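Local coordinates for protein Crov588 (Cafeteriavirus, PDB 6NYR) that is of unknown function but folds into a circular leucine-rich-repeat structure built largely of FNIP repeats, at residues I36-K41 with K55-G60; E64-V69 with I83-S88. One frame throughout, in Å; residues are numbered along the deposited sequence.

Contact 1: residues I36-K41 with K55-G60; sequences IEFGEK and KVIKFG
Phe38 and Phe59 both place CG beside the backbone N and anti to the carbonyl carbon, with chi1 at -72° and -89°, so their rings leave the chain just past the ends of neighbouring strands, in the same direction. The strands are 35-37 and 56-58, consecutive parallel rungs of the leucine-rich-repeat solenoid. Three backbone hydrogen bonds fix the register. Ile36 N reaches Val56 O at 2.8 Å, in the plane of that carbonyl; Lys58 N meets Ile36 O at 2.9 Å, and Phe38 N meets Lys58 O at 2.8 Å, each nearly along the C=O axis. Ile36 therefore pairs with Ile57 and Glu37 with Lys58.

Ile36 and Ile57 point to one face of the strands, into the buried layer. The Ile57 methyl CG2 touches the edge of the Phe38 ring at CE2, while CG2 of Ile36 lies over one face of that ring. Beyond the last bridge, the planes of the Phe38 and Phe59 rings stand at 23° but are slid apart, so they barely overlap. Phe13 and Phe42 also pack on Phe38.

On the other face, Glu37 and Lys58 run alongside each other. The Glu37 carboxylate is engaged through OE1 by Thr12 OG1. Lys58 bends at chi2 and chi4, and the opposite charges approach without contact: Glu37 OE2 is 4.6 Å from Lys58 NZ.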
loop_
_atom_site.group_PDB
_atom_site.type_symbol
_atom_site.label_atom_id
_atom_site.label_comp_id
_atom_site.label_asym_id
_atom_site.label_seq_id
_atom_site.Cartn_x
_atom_site.Cartn_y
_atom_site.Cartn_z
ATOM N N ILE A 36 -4.365 3.566 24.680
ATOM C CA ILE A 36 -4.317 2.114 24.774
ATOM C C ILE A 36 -5.139 1.561 23.620
ATOM O O ILE A 36 -6.262 2.019 23.377
ATOM C CB ILE A 36 -4.856 1.594 26.118
ATOM C CG1 ILE A 36 -3.940 2.016 27.262
ATOM C CG2 ILE A 36 -4.992 0.075 26.067
ATOM C CD1 ILE A 36 -4.503 1.714 28.635
ATOM N N GLU A 37 -4.585 0.584 22.911
ATOM C CA GLU A 37 -5.307 -0.143 21.876
ATOM C C GLU A 37 -5.519 -1.574 22.349
ATOM O O GLU A 37 -4.550 -2.307 22.576
ATOM C CB GLU A 37 -4.550 -0.125 20.549
ATOM C CG GLU A 37 -4.580 1.211 19.828
ATOM C CD GLU A 37 -3.922 1.146 18.463
ATOM O OE1 GLU A 37 -3.334 0.092 18.137
ATOM O OE2 GLU A 37 -4.000 2.143 17.714
ATOM N N PHE A 38 -6.777 -1.956 22.518
ATOM C CA PHE A 38 -7.143 -3.326 22.837
ATOM C C PHE A 38 -7.523 -4.068 21.561
ATOM O O PHE A 38 -7.840 -3.466 20.531
ATOM C CB PHE A 38 -8.301 -3.359 23.834
ATOM C CG PHE A 38 -7.916 -2.939 25.226
ATOM C CD1 PHE A 38 -7.193 -3.792 26.047
ATOM C CD2 PHE A 38 -8.279 -1.696 25.716
ATOM C CE1 PHE A 38 -6.841 -3.412 27.330
ATOM C CE2 PHE A 38 -7.928 -1.309 27.000
ATOM C CZ PHE A 38 -7.207 -2.168 27.806
ATOM N N GLY A 39 -7.475 -5.395 21.639
ATOM C CA GLY A 39 -7.667 -6.223 20.466
ATOM C C GLY A 39 -8.932 -7.052 20.479
ATOM O O GLY A 39 -9.911 -6.704 21.146
ATOM N N GLU A 40 -8.915 -8.166 19.744
ATOM C CA GLU A 40 -10.116 -8.974 19.593
ATOM C C GLU A 40 -10.492 -9.653 20.903
ATOM O O GLU A 40 -11.645 -9.586 21.343
ATOM C CB GLU A 40 -9.898 -10.029 18.504
ATOM C CG GLU A 40 -11.171 -10.692 18.001
ATOM C CD GLU A 40 -10.910 -11.738 16.929
ATOM O OE1 GLU A 40 -9.765 -12.231 16.831
ATOM O OE2 GLU A 40 -11.855 -12.070 16.180
ATOM N N LYS A 41 -9.526 -10.297 21.552
ATOM C CA LYS A 41 -9.834 -11.232 22.625
ATOM C C LYS A 41 -9.973 -10.587 23.996
ATOM O O LYS A 41 -10.501 -11.234 24.908
ATOM C CB LYS A 41 -8.754 -12.320 22.688
ATOM C CG LYS A 41 -8.740 -13.257 21.487
ATOM C CD LYS A 41 -9.968 -14.161 21.479
ATOM C CE LYS A 41 -9.898 -15.199 20.363
ATOM N NZ LYS A 41 -11.042 -16.155 20.417
ATOM N N LYS A 55 -5.384 8.936 27.650
ATOM C CA LYS A 55 -6.550 9.743 27.319
ATOM C C LYS A 55 -7.394 9.145 26.207
ATOM O O LYS A 55 -8.482 9.663 25.932
ATOM C CB LYS A 55 -6.085 11.154 26.926
ATOM C CG LYS A 55 -5.164 11.777 27.977
ATOM C CD LYS A 55 -5.138 13.296 27.922
ATOM C CE LYS A 55 -4.504 13.779 26.623
ATOM N NZ LYS A 55 -3.093 13.299 26.487
ATOM N N VAL A 56 -6.931 8.065 25.582
ATOM C CA VAL A 56 -7.598 7.446 24.446
ATOM C C VAL A 56 -7.612 5.942 24.674
ATOM O O VAL A 56 -6.565 5.343 24.946
ATOM C CB VAL A 56 -6.889 7.783 23.120
ATOM C CG1 VAL A 56 -7.600 7.118 21.951
ATOM C CG2 VAL A 56 -6.807 9.293 22.929
ATOM N N ILE A 57 -8.789 5.333 24.559
ATOM C CA ILE A 57 -8.944 3.885 24.671
ATOM C C ILE A 57 -9.641 3.412 23.402
ATOM O O ILE A 57 -10.845 3.637 23.224
ATOM C CB ILE A 57 -9.731 3.476 25.926
ATOM C CG1 ILE A 57 -8.948 3.873 27.185
ATOM C CG2 ILE A 57 -10.007 1.981 25.921
ATOM C CD1 ILE A 57 -9.654 3.566 28.489
ATOM N N LYS A 58 -8.888 2.757 22.525
ATOM C CA LYS A 58 -9.383 2.258 21.248
ATOM C C LYS A 58 -9.486 0.743 21.329
ATOM O O LYS A 58 -8.506 0.069 21.661
ATOM C CB LYS A 58 -8.450 2.689 20.109
ATOM C CG LYS A 58 -9.022 2.502 18.712
ATOM C CD LYS A 58 -8.739 1.116 18.161
ATOM C CE LYS A 58 -9.160 1.006 16.697
ATOM N NZ LYS A 58 -8.146 1.563 15.759
ATOM N N PHE A 59 -10.675 0.207 21.048
ATOM C CA PHE A 59 -10.926 -1.214 21.262
ATOM C C PHE A 59 -10.783 -2.073 20.012
ATOM O O PHE A 59 -10.482 -3.264 20.135
ATOM C CB PHE A 59 -12.333 -1.425 21.843
ATOM C CG PHE A 59 -12.383 -1.379 23.345
ATOM C CD1 PHE A 59 -12.050 -2.493 24.095
ATOM C CD2 PHE A 59 -12.771 -0.225 24.006
ATOM C CE1 PHE A 59 -12.091 -2.456 25.473
ATOM C CE2 PHE A 59 -12.815 -0.185 25.387
ATOM C CZ PHE A 59 -12.475 -1.302 26.119
ATOM N N GLY A 60 -10.979 -1.527 18.819
ATOM C CA GLY A 60 -10.888 -2.348 17.626
ATOM C C GLY A 60 -12.192 -3.052 17.320
ATOM O O GLY A 60 -12.771 -3.705 18.194
#

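Contact 2: residues E64-V69 with I83-S88; sequences EFNKDV and IYKNHS
Lys85 lays its aliphatic chain alongside the Phe65 ring, between two successive loops of the leucine-rich-repeat solenoid; Lys85 CE lies 3.7 Å from Phe65 CE2. The CG2 methyl of Val69 touches the same CE obliquely, and also sits at the edge of the Phe65 ring, in its plane. Bends at chi2 (63°) and chi4 carry the ammonium past the ring, where Lys85 NZ makes a weak bond to Lys67 O and a very short one, 2.5 Å, to Asn86 O, nearly along that C=O axis.

Asn66 crosses Lys85 at about a right angle. Its CG is anti to the backbone N, and OD1 takes the Asn86 N-H at 3.2 Å along an almost straight path (176°), although the donor stands 63° above the carbonyl plane. Water 2 joins Asn66 ND2, weakly, to Tyr84 O. Water 1 donates to Phe65 O and weakly accepts from Tyr84 N. At the end nearer the strands, the Tyr84 ring turns its edge, at CD2, to Glu64 CA.

A second shell holds the lysine: Glu91 of helix 89-93 forms a salt bridge with NZ, and Tyr81 provides a cation-pi partner. Ser88 is the N-cap of that helix, its OG bonded to Glu91 N. Just before it, Asn86 OD1 receives the N-H of His87, with OD1 to His87 N at 2.6 Å.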
loop_
_atom_site.group_PDB
_atom_site.type_symbol
_atom_site.label_atom_id
_atom_site.label_comp_id
_atom_site.label_asym_id
_atom_site.label_seq_id
_atom_site.Cartn_x
_atom_site.Cartn_y
_atom_site.Cartn_z
ATOM N N GLU A 64 -14.112 -8.441 21.613
ATOM C CA GLU A 64 -15.050 -9.269 22.365
ATOM C C GLU A 64 -15.383 -8.685 23.738
ATOM O O GLU A 64 -15.965 -9.383 24.575
ATOM C CB GLU A 64 -14.463 -10.675 22.527
ATOM C CG GLU A 64 -14.152 -11.366 21.205
ATOM C CD GLU A 64 -13.746 -12.821 21.371
ATOM O OE1 GLU A 64 -13.770 -13.326 22.514
ATOM O OE2 GLU A 64 -13.406 -13.465 20.355
ATOM N N PHE A 65 -15.040 -7.422 23.975
ATOM C CA PHE A 65 -15.269 -6.779 25.262
ATOM C C PHE A 65 -16.746 -6.462 25.465
ATOM O O PHE A 65 -17.374 -5.810 24.624
ATOM C CB PHE A 65 -14.427 -5.498 25.328
ATOM C CG PHE A 65 -14.628 -4.682 26.569
ATOM C CD1 PHE A 65 -13.992 -5.029 27.745
ATOM C CD2 PHE A 65 -15.428 -3.550 26.550
ATOM C CE1 PHE A 65 -14.162 -4.276 28.889
ATOM C CE2 PHE A 65 -15.602 -2.791 27.691
ATOM C CZ PHE A 65 -14.965 -3.155 28.863
ATOM N N ASN A 66 -17.303 -6.935 26.590
ATOM C CA ASN A 66 -18.617 -6.482 27.054
ATOM C C ASN A 66 -18.644 -6.555 28.585
ATOM O O ASN A 66 -19.269 -7.424 29.194
ATOM C CB ASN A 66 -19.777 -7.286 26.458
ATOM C CG ASN A 66 -21.133 -6.635 26.729
ATOM O OD1 ASN A 66 -21.204 -5.471 27.135
ATOM N ND2 ASN A 66 -22.211 -7.384 26.502
ATOM N N LYS A 67 -17.946 -5.621 29.222
ATOM C CA LYS A 67 -18.002 -5.450 30.665
ATOM C C LYS A 67 -18.699 -4.136 30.994
ATOM O O LYS A 67 -18.591 -3.158 30.248
ATOM C CB LYS A 67 -16.599 -5.452 31.287
ATOM C CG LYS A 67 -15.802 -6.723 31.057
ATOM C CD LYS A 67 -16.525 -7.943 31.600
ATOM C CE LYS A 67 -15.636 -9.174 31.548
ATOM N NZ LYS A 67 -16.390 -10.419 31.868
ATOM N N ASP A 68 -19.415 -4.111 32.118
ATOM C CA ASP A 68 -19.958 -2.850 32.609
ATOM C C ASP A 68 -18.811 -1.896 32.914
ATOM O O ASP A 68 -17.815 -2.280 33.531
ATOM C CB ASP A 68 -20.819 -3.075 33.849
ATOM C CG ASP A 68 -22.088 -3.844 33.540
ATOM O OD1 ASP A 68 -21.995 -4.918 32.907
ATOM O OD2 ASP A 68 -23.180 -3.370 33.926
ATOM N N VAL A 69 -18.943 -0.658 32.450
ATOM C CA VAL A 69 -17.893 0.349 32.545
ATOM C C VAL A 69 -18.528 1.616 33.099
ATOM O O VAL A 69 -19.304 2.279 32.400
ATOM C CB VAL A 69 -17.232 0.615 31.187
ATOM C CG1 VAL A 69 -16.168 1.689 31.307
ATOM C CG2 VAL A 69 -16.634 -0.673 30.620
ATOM N N ILE A 83 -17.696 -4.445 18.691
ATOM C CA ILE A 83 -18.892 -5.064 18.133
ATOM C C ILE A 83 -19.777 -5.693 19.197
ATOM O O ILE A 83 -21.001 -5.761 19.022
ATOM C CB ILE A 83 -18.474 -6.105 17.078
ATOM C CG1 ILE A 83 -19.686 -6.605 16.290
ATOM C CG2 ILE A 83 -17.780 -7.296 17.747
ATOM C CD1 ILE A 83 -20.208 -5.603 15.288
ATOM N N TYR A 84 -19.203 -6.168 20.294
ATOM C CA TYR A 84 -19.959 -6.911 21.292
ATOM C C TYR A 84 -20.348 -6.070 22.504
ATOM O O TYR A 84 -21.013 -6.586 23.409
ATOM C CB TYR A 84 -19.146 -8.131 21.745
ATOM C CG TYR A 84 -19.169 -9.311 20.793
ATOM C CD1 TYR A 84 -20.373 -9.819 20.309
ATOM C CD2 TYR A 84 -17.991 -9.923 20.386
ATOM C CE1 TYR A 84 -20.400 -10.902 19.445
ATOM C CE2 TYR A 84 -18.011 -11.009 19.516
ATOM C CZ TYR A 84 -19.215 -11.490 19.053
ATOM O OH TYR A 84 -19.231 -12.567 18.195
ATOM N N LYS A 85 -19.978 -4.792 22.536
ATOM C CA LYS A 85 -20.208 -3.961 23.710
ATOM C C LYS A 85 -21.616 -3.375 23.703
ATOM O O LYS A 85 -22.057 -2.800 22.704
ATOM C CB LYS A 85 -19.176 -2.836 23.765
ATOM C CG LYS A 85 -19.327 -1.882 24.944
ATOM C CD LYS A 85 -19.143 -2.599 26.278
ATOM C CE LYS A 85 -19.104 -1.608 27.440
ATOM N NZ LYS A 85 -20.396 -1.517 28.182
ATOM N N ASN A 86 -22.312 -3.526 24.824
ATOM C CA ASN A 86 -23.606 -2.906 25.071
ATOM C C ASN A 86 -23.440 -1.758 26.060
ATOM O O ASN A 86 -22.382 -1.578 26.667
ATOM C CB ASN A 86 -24.600 -3.941 25.612
ATOM C CG ASN A 86 -26.046 -3.547 25.374
ATOM O OD1 ASN A 86 -26.352 -2.389 25.093
ATOM N ND2 ASN A 86 -26.946 -4.517 25.488
ATOM N N HIS A 87 -24.504 -0.972 26.217
ATOM C CA HIS A 87 -24.530 0.071 27.228
ATOM C C HIS A 87 -25.912 0.138 27.866
ATOM O O HIS A 87 -26.935 -0.075 27.211
ATOM C CB HIS A 87 -24.198 1.467 26.659
ATOM C CG HIS A 87 -22.844 1.563 26.030
ATOM N ND1 HIS A 87 -21.678 1.584 26.767
ATOM C CD2 HIS A 87 -22.470 1.656 24.732
ATOM C CE1 HIS A 87 -20.645 1.672 25.948
ATOM N NE2 HIS A 87 -21.099 1.720 24.708
ATOM N N SER A 88 -25.929 0.453 29.161
ATOM C CA SER A 88 -27.113 0.985 29.819
ATOM C C SER A 88 -27.023 2.509 29.806
ATOM O O SER A 88 -25.939 3.083 29.662
ATOM C CB SER A 88 -27.233 0.478 31.255
ATOM O OG SER A 88 -26.434 1.244 32.132
HETATM O O HOH W 1 -16.554 -5.154 22.151
HETATM O O HOH W 2 -22.393 -8.726 24.227
#

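Contact 1 joins two adjacent strands near the N-terminal end of the ring, and contact 2 joins the loops that follow the second of those strands and the next strand, 78-80. Their centres are 13 Å apart and they come in series along the chain. They touch directly in the interior, where the Phe59 and Phe65 rings stack with Phe59 CE1 3.5 Å from Phe65 CG; one aromatic row thus continues from the strand ends into the loops. Backbone adds a probable hydrogen bond, Glu40 O to Glu64 N at 2.7 Å, while Lys41 NZ and Glu64 OE2 form a long, weak ion pair at 3.6 Å.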